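Cytochrome P450 (Zobellia galactanivorans, PDB 6G5O) is a cytochrome P450, a helix-rich protein that holds a haem group in its interior, with a water bound to the iron in this structure. Local coordinates at residues T68-I71 with P72-V75; G81-R84 with A85-E88. All blocks are in the same frame, centred on the assembly; numbering follows the deposited sequence.

Contact 1 (T68-I71 with P72-V75); sequences TRQI and PFEV. With HEM (protoporphyrin IX containing Fe), chain C.
Glu74 meets the loop segment 68-71 with both its backbone and its carboxylate. Its OE1 accepts the backbone N-H of Gln70 through the anti lone pair, at 2.8 Å from N and nearly straight (170°). In return, Glu74 N donates to Gln70 O over 3.0 Å, coming from above the carbonyl plane. The third bond runs from Arg69 NH1 to Glu74 O (2.9 Å); the oxygen sits at the edge of the guanidinium, which the bend at chi3 (-57°) turns back toward the chain. NH1 also donates to Ala52 O, while Glu74 OE2 is held by Arg66 and Gly55, so the carboxylate is gripped at both oxygens.

The reversal is a type I beta turn, Pro72 to Val75, entered through a cis peptide bond before Pro72, in the loop that leads to helix 79-92 beside the haem. The Phe73 side chain runs beside that of Gln70, pointing the same way, with Gln70 OE1 3.6 Å from Phe73 CD2 and the amide 40° from the ring plane. At the ring's edge, Phe73 CE1 lies 3.4 Å from haem O1A. Farther out, Val75 CG2 packs on Ile71 CG1 at 4.3 Å, and the Val75 side chain meets that of Arg69 at about a right angle, CG2 against CD.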
loop_
_atom_site.group_PDB
_atom_site.type_symbol
_atom_site.label_atom_id
_atom_site.label_comp_id
_atom_site.label_asym_id
_atom_site.label_seq_id
_atom_site.Cartn_x
_atom_site.Cartn_y
_atom_site.Cartn_z
ATOM N N THR A 68 -9.859 -1.117 18.466
ATOM C CA THR A 68 -10.742 -0.375 17.561
ATOM C C THR A 68 -10.857 -0.976 16.138
ATOM O O THR A 68 -9.844 -1.178 15.430
ATOM C CB THR A 68 -10.225 1.060 17.423
ATOM O OG1 THR A 68 -10.054 1.635 18.728
ATOM C CG2 THR A 68 -11.164 1.932 16.572
ATOM N N ARG A 69 -12.096 -1.229 15.732
ATOM C CA ARG A 69 -12.416 -1.817 14.434
ATOM C C ARG A 69 -12.117 -0.817 13.312
ATOM O O ARG A 69 -12.596 0.314 13.337
ATOM C CB ARG A 69 -13.896 -2.195 14.380
ATOM C CG ARG A 69 -14.366 -2.716 13.030
ATOM C CD ARG A 69 -15.803 -3.248 13.100
ATOM N NE ARG A 69 -15.915 -4.306 14.114
ATOM C CZ ARG A 69 -15.475 -5.571 13.996
ATOM N NH1 ARG A 69 -14.891 -6.029 12.889
ATOM N NH2 ARG A 69 -15.618 -6.406 15.012
ATOM N N GLN A 70 -11.325 -1.234 12.341
ATOM C CA GLN A 70 -10.984 -0.351 11.233
ATOM C C GLN A 70 -12.070 -0.350 10.184
ATOM O O GLN A 70 -12.759 -1.364 9.985
ATOM C CB GLN A 70 -9.615 -0.695 10.682
ATOM C CG GLN A 70 -8.572 -0.320 11.698
ATOM C CD GLN A 70 -7.144 -0.508 11.277
ATOM O OE1 GLN A 70 -6.847 -0.919 10.145
ATOM N NE2 GLN A 70 -6.224 -0.188 12.205
ATOM N N ILE A 71 -12.274 0.807 9.562
ATOM C CA ILE A 71 -13.412 1.052 8.666
ATOM C C ILE A 71 -12.942 1.724 7.350
ATOM O O ILE A 71 -12.285 2.760 7.418
ATOM C CB ILE A 71 -14.453 1.927 9.378
ATOM C CG1 ILE A 71 -14.980 1.161 10.619
ATOM C CG2 ILE A 71 -15.620 2.277 8.449
ATOM C CD1 ILE A 71 -15.973 1.918 11.467
ATOM N N PRO A 72 -13.259 1.146 6.176
ATOM C CA PRO A 72 -14.150 -0.022 6.004
ATOM C C PRO A 72 -13.492 -1.405 6.041
ATOM O O PRO A 72 -14.164 -2.421 5.845
ATOM C CB PRO A 72 -14.698 0.180 4.566
ATOM C CG PRO A 72 -14.204 1.475 4.096
ATOM C CD PRO A 72 -12.957 1.750 4.873
ATOM N N PHE A 73 -12.195 -1.421 6.289
ATOM C CA PHE A 73 -11.347 -2.596 6.242
ATOM C C PHE A 73 -11.838 -3.857 6.958
ATOM O O PHE A 73 -11.688 -4.975 6.424
ATOM C CB PHE A 73 -10.024 -2.180 6.826
ATOM C CG PHE A 73 -8.984 -3.231 6.839
ATOM C CD1 PHE A 73 -8.661 -3.932 5.695
ATOM C CD2 PHE A 73 -8.231 -3.442 8.010
ATOM C CE1 PHE A 73 -7.671 -4.880 5.732
ATOM C CE2 PHE A 73 -7.223 -4.374 8.042
ATOM C CZ PHE A 73 -6.947 -5.095 6.892
ATOM N N GLU A 74 -12.408 -3.677 8.156
ATOM C CA GLU A 74 -12.790 -4.805 9.021
ATOM C C GLU A 74 -14.287 -4.878 9.100
ATOM O O GLU A 74 -14.850 -5.105 10.162
ATOM C CB GLU A 74 -12.134 -4.664 10.429
ATOM C CG GLU A 74 -10.691 -5.157 10.414
ATOM C CD GLU A 74 -9.797 -4.796 11.605
ATOM O OE1 GLU A 74 -10.018 -3.764 12.284
ATOM O OE2 GLU A 74 -8.797 -5.565 11.815
ATOM N N VAL A 75 -14.941 -4.675 7.966
ATOM C CA VAL A 75 -16.402 -4.720 7.885
ATOM C C VAL A 75 -16.786 -5.463 6.613
ATOM O O VAL A 75 -16.138 -5.282 5.570
ATOM C CB VAL A 75 -17.031 -3.296 7.888
ATOM C CG1 VAL A 75 -18.537 -3.384 7.872
ATOM C CG2 VAL A 75 -16.605 -2.504 9.118
HETATM C CHA HEM C . -6.952 -1.646 1.036
HETATM C CHB HEM C . -2.663 -2.082 -1.143
HETATM C CHC HEM C . -1.822 2.615 -0.500
HETATM C CHD HEM C . -5.768 2.920 2.192
HETATM C C1A HEM C . -5.863 -2.159 0.366
HETATM C C2A HEM C . -5.730 -3.513 -0.058
HETATM C C3A HEM C . -4.554 -3.607 -0.661
HETATM C C4A HEM C . -3.910 -2.350 -0.623
HETATM C CMA HEM C . -4.033 -4.864 -1.277
HETATM C CAA HEM C . -6.728 -4.664 0.067
HETATM C CBA HEM C . -6.746 -5.175 1.499
HETATM C CGA HEM C . -7.796 -6.247 1.686
HETATM O O1A HEM C . -8.226 -6.465 2.814
HETATM O O2A HEM C . -8.263 -6.915 0.745
HETATM C C1B HEM C . -2.067 -0.838 -1.155
HETATM C C2B HEM C . -0.877 -0.592 -1.869
HETATM C C3B HEM C . -0.600 0.743 -1.684
HETATM C C4B HEM C . -1.716 1.271 -0.837
HETATM C CMB HEM C . -0.061 -1.604 -2.615
HETATM C CAB HEM C . 0.451 1.624 -2.188
HETATM C CBB HEM C . 1.318 1.324 -3.135
HETATM C C1C HEM C . -2.820 3.130 0.286
HETATM C C2C HEM C . -2.846 4.422 0.808
HETATM C C3C HEM C . -3.944 4.502 1.627
HETATM C C4C HEM C . -4.587 3.239 1.559
HETATM C CMC HEM C . -1.874 5.525 0.528
HETATM C CAC HEM C . -4.436 5.663 2.381
HETATM C CBC HEM C . -3.897 6.876 2.451
HETATM C C1D HEM C . -6.428 1.691 2.027
HETATM C C2D HEM C . -7.753 1.436 2.619
HETATM C C3D HEM C . -8.107 0.183 2.290
HETATM C C4D HEM C . -6.963 -0.346 1.540
HETATM C CMD HEM C . -8.549 2.440 3.382
HETATM C CAD HEM C . -9.395 -0.526 2.669
HETATM C CBD HEM C . -10.489 -0.535 1.589
HETATM C CGD HEM C . -11.768 -1.215 2.114
HETATM O O1D HEM C . -11.744 -1.919 3.185
HETATM O O2D HEM C . -12.892 -1.106 1.515
HETATM N NA HEM C . -4.708 -1.463 0.050
HETATM N NB HEM C . -2.518 0.267 -0.560
HETATM N NC HEM C . -3.853 2.404 0.761
HETATM N ND HEM C . -6.022 0.601 1.396
HETATM FE FE HEM C . -4.367 0.426 0.454
HETATM O O HOH W 1 -3.162 -0.343 2.192
#

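Contact 2 (G81-R84 with A85-E88); sequences GVYR and AIVE. With HEM (protoporphyrin IX containing Fe), chain C.
Arg84 and Glu88 stand four residues apart on helix 79-92, the i to i+4 spacing that brings side chains together on one face of an alpha helix; in this P450 that face borders a haem propionate. Most of the backbone bonds follow the same period. Ala85 N donates to Gly81 O at 2.9 Å, and Ile86 N and Val87 N reach Val82 O and Tyr83 O over slightly longer spans. At Arg84 O the bond from Glu88 N is weak, and Val87 N makes a second weak one to the same oxygen, at the shorter i to i+3 spacing.

Apolar contacts lie on another side of the helix. Ile86 CD1 approaches the Tyr83 ring obliquely, 4.4 Å from Tyr83 CD1, while that ring stacks with Phe200 and its hydroxyl bonds Glu209. Ile86 and Val82 also touch Phe200.

Among the charged groups, Arg84 has CG anti to the backbone N and a bend at chi2 (147°), which together bring its guanidinium within reach of both Glu88 and the haem propionate. Arg84 NH1 donates to propionate O2D at 3.0 Å and also to Asn329 O. This double use probably steadies the guanidinium and helps to offset the propionate charge. The salt bridge itself is long and weak: Glu88 OE1 lies at the guanidinium edge, 3.4 Å from Arg84 NE along a nearly straight N-H line, the carboxylate turned 76° from the guanidinium plane.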
loop_
_atom_site.group_PDB
_atom_site.type_symbol
_atom_site.label_atom_id
_atom_site.label_comp_id
_atom_site.label_asym_id
_atom_site.label_seq_id
_atom_site.Cartn_x
_atom_site.Cartn_y
_atom_site.Cartn_z
ATOM N N GLY A 81 -20.463 -1.480 2.216
ATOM C CA GLY A 81 -20.719 -0.537 1.114
ATOM C C GLY A 81 -21.222 0.805 1.551
ATOM O O GLY A 81 -20.933 1.796 0.898
ATOM N N VAL A 82 -21.997 0.839 2.652
ATOM C CA VAL A 82 -22.504 2.074 3.228
ATOM C C VAL A 82 -21.344 2.953 3.778
ATOM O O VAL A 82 -21.247 4.126 3.420
ATOM C CB VAL A 82 -23.519 1.795 4.367
ATOM C CG1 VAL A 82 -24.024 3.108 4.952
ATOM C CG2 VAL A 82 -24.722 0.950 3.894
ATOM N N TYR A 83 -20.465 2.410 4.632
ATOM C CA TYR A 83 -19.295 3.183 5.102
ATOM C C TYR A 83 -18.407 3.608 3.895
ATOM O O TYR A 83 -17.848 4.690 3.841
ATOM C CB TYR A 83 -18.427 2.352 6.019
ATOM C CG TYR A 83 -18.878 2.207 7.454
ATOM C CD1 TYR A 83 -19.097 3.328 8.242
ATOM C CD2 TYR A 83 -19.016 0.953 8.038
ATOM C CE1 TYR A 83 -19.456 3.207 9.570
ATOM C CE2 TYR A 83 -19.392 0.817 9.368
ATOM C CZ TYR A 83 -19.607 1.955 10.131
ATOM O OH TYR A 83 -19.980 1.879 11.448
ATOM N N ARG A 84 -18.254 2.690 2.964
ATOM C CA ARG A 84 -17.421 2.926 1.812
ATOM C C ARG A 84 -17.956 4.099 0.977
ATOM O O ARG A 84 -17.168 4.935 0.537
ATOM C CB ARG A 84 -17.264 1.669 0.965
ATOM C CG ARG A 84 -16.229 1.961 -0.131
ATOM C CD ARG A 84 -15.396 0.777 -0.541
ATOM N NE ARG A 84 -14.678 1.125 -1.735
ATOM C CZ ARG A 84 -13.519 0.612 -2.116
ATOM N NH1 ARG A 84 -12.876 -0.270 -1.371
ATOM N NH2 ARG A 84 -12.978 1.054 -3.256
ATOM N N ALA A 85 -19.283 4.181 0.790
ATOM C CA ALA A 85 -19.902 5.300 0.031
ATOM C C ALA A 85 -19.719 6.632 0.728
ATOM O O ALA A 85 -19.608 7.665 0.061
ATOM C CB ALA A 85 -21.399 5.061 -0.220
ATOM N N ILE A 86 -19.658 6.623 2.061
ATOM C CA ILE A 86 -19.313 7.833 2.795
ATOM C C ILE A 86 -17.903 8.353 2.489
ATOM O O ILE A 86 -17.728 9.526 2.274
ATOM C CB ILE A 86 -19.373 7.629 4.316
ATOM C CG1 ILE A 86 -20.809 7.470 4.793
ATOM C CG2 ILE A 86 -18.772 8.841 5.033
ATOM C CD1 ILE A 86 -20.898 6.751 6.130
ATOM N N VAL A 87 -16.908 7.489 2.518
ATOM C CA VAL A 87 -15.520 7.956 2.425
ATOM C C VAL A 87 -14.956 7.980 0.989
ATOM O O VAL A 87 -13.915 8.551 0.756
ATOM C CB VAL A 87 -14.594 7.101 3.329
ATOM C CG1 VAL A 87 -15.064 7.209 4.799
ATOM C CG2 VAL A 87 -14.560 5.650 2.872
ATOM N N GLU A 88 -15.635 7.351 0.032
ATOM C CA GLU A 88 -15.042 7.210 -1.277
ATOM C C GLU A 88 -14.833 8.535 -2.026
ATOM O O GLU A 88 -13.823 8.664 -2.722
ATOM C CB GLU A 88 -15.771 6.201 -2.155
ATOM C CG GLU A 88 -14.848 5.681 -3.270
ATOM C CD GLU A 88 -15.260 4.372 -3.894
ATOM O OE1 GLU A 88 -16.201 3.688 -3.400
ATOM O OE2 GLU A 88 -14.619 4.049 -4.921
HETATM C CHA HEM C . -6.952 -1.646 1.036
HETATM C CHB HEM C . -2.663 -2.082 -1.143
HETATM C CHC HEM C . -1.822 2.615 -0.500
HETATM C CHD HEM C . -5.768 2.920 2.192
HETATM C C1A HEM C . -5.863 -2.159 0.366
HETATM C C2A HEM C . -5.730 -3.513 -0.058
HETATM C C3A HEM C . -4.554 -3.607 -0.661
HETATM C C4A HEM C . -3.910 -2.350 -0.623
HETATM C CMA HEM C . -4.033 -4.864 -1.277
HETATM C CAA HEM C . -6.728 -4.664 0.067
HETATM C CBA HEM C . -6.746 -5.175 1.499
HETATM C CGA HEM C . -7.796 -6.247 1.686
HETATM O O1A HEM C . -8.226 -6.465 2.814
HETATM O O2A HEM C . -8.263 -6.915 0.745
HETATM C C1B HEM C . -2.067 -0.838 -1.155
HETATM C C2B HEM C . -0.877 -0.592 -1.869
HETATM C C3B HEM C . -0.600 0.743 -1.684
HETATM C C4B HEM C . -1.716 1.271 -0.837
HETATM C CMB HEM C . -0.061 -1.604 -2.615
HETATM C CAB HEM C . 0.451 1.624 -2.188
HETATM C CBB HEM C . 1.318 1.324 -3.135
HETATM C C1C HEM C . -2.820 3.130 0.286
HETATM C C2C HEM C . -2.846 4.422 0.808
HETATM C C3C HEM C . -3.944 4.502 1.627
HETATM C C4C HEM C . -4.587 3.239 1.559
HETATM C CMC HEM C . -1.874 5.525 0.528
HETATM C CAC HEM C . -4.436 5.663 2.381
HETATM C CBC HEM C . -3.897 6.876 2.451
HETATM C C1D HEM C . -6.428 1.691 2.027
HETATM C C2D HEM C . -7.753 1.436 2.619
HETATM C C3D HEM C . -8.107 0.183 2.290
HETATM C C4D HEM C . -6.963 -0.346 1.540
HETATM C CMD HEM C . -8.549 2.440 3.382
HETATM C CAD HEM C . -9.395 -0.526 2.669
HETATM C CBD HEM C . -10.489 -0.535 1.589
HETATM C CGD HEM C . -11.768 -1.215 2.114
HETATM O O1D HEM C . -11.744 -1.919 3.185
HETATM O O2D HEM C . -12.892 -1.106 1.515
HETATM N NA HEM C . -4.708 -1.463 0.050
HETATM N NB HEM C . -2.518 0.267 -0.560
HETATM N NC HEM C . -3.853 2.404 0.761
HETATM N ND HEM C . -6.022 0.601 1.396
HETATM FE FE HEM C . -4.367 0.426 0.454
HETATM O O HOH W 1 -3.162 -0.343 2.192
#

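Contacts 1 and 2 follow one another along the chain, their centres about 12 Å apart, and together show how a turn and the helix after it can both border one haem propionate. They also touch directly: Ile71 CG2 packs 3.4 Å from Tyr83 CG, and Pro72 CG lies 4.2 Å from Arg84 CA. The propionate ending in O1D and O2D borders both, its O1D 3.2 Å from Phe73 CA in contact 1 and its O2D taken by the arginine of contact 2; contact 1 also reaches the second propionate, through the Phe73 ring. His80, from the start of the same helix, also hydrogen-bonds the haem, as do Arg272 and His328. At the iron, water 1 O lies 2.2 Å from haem FE.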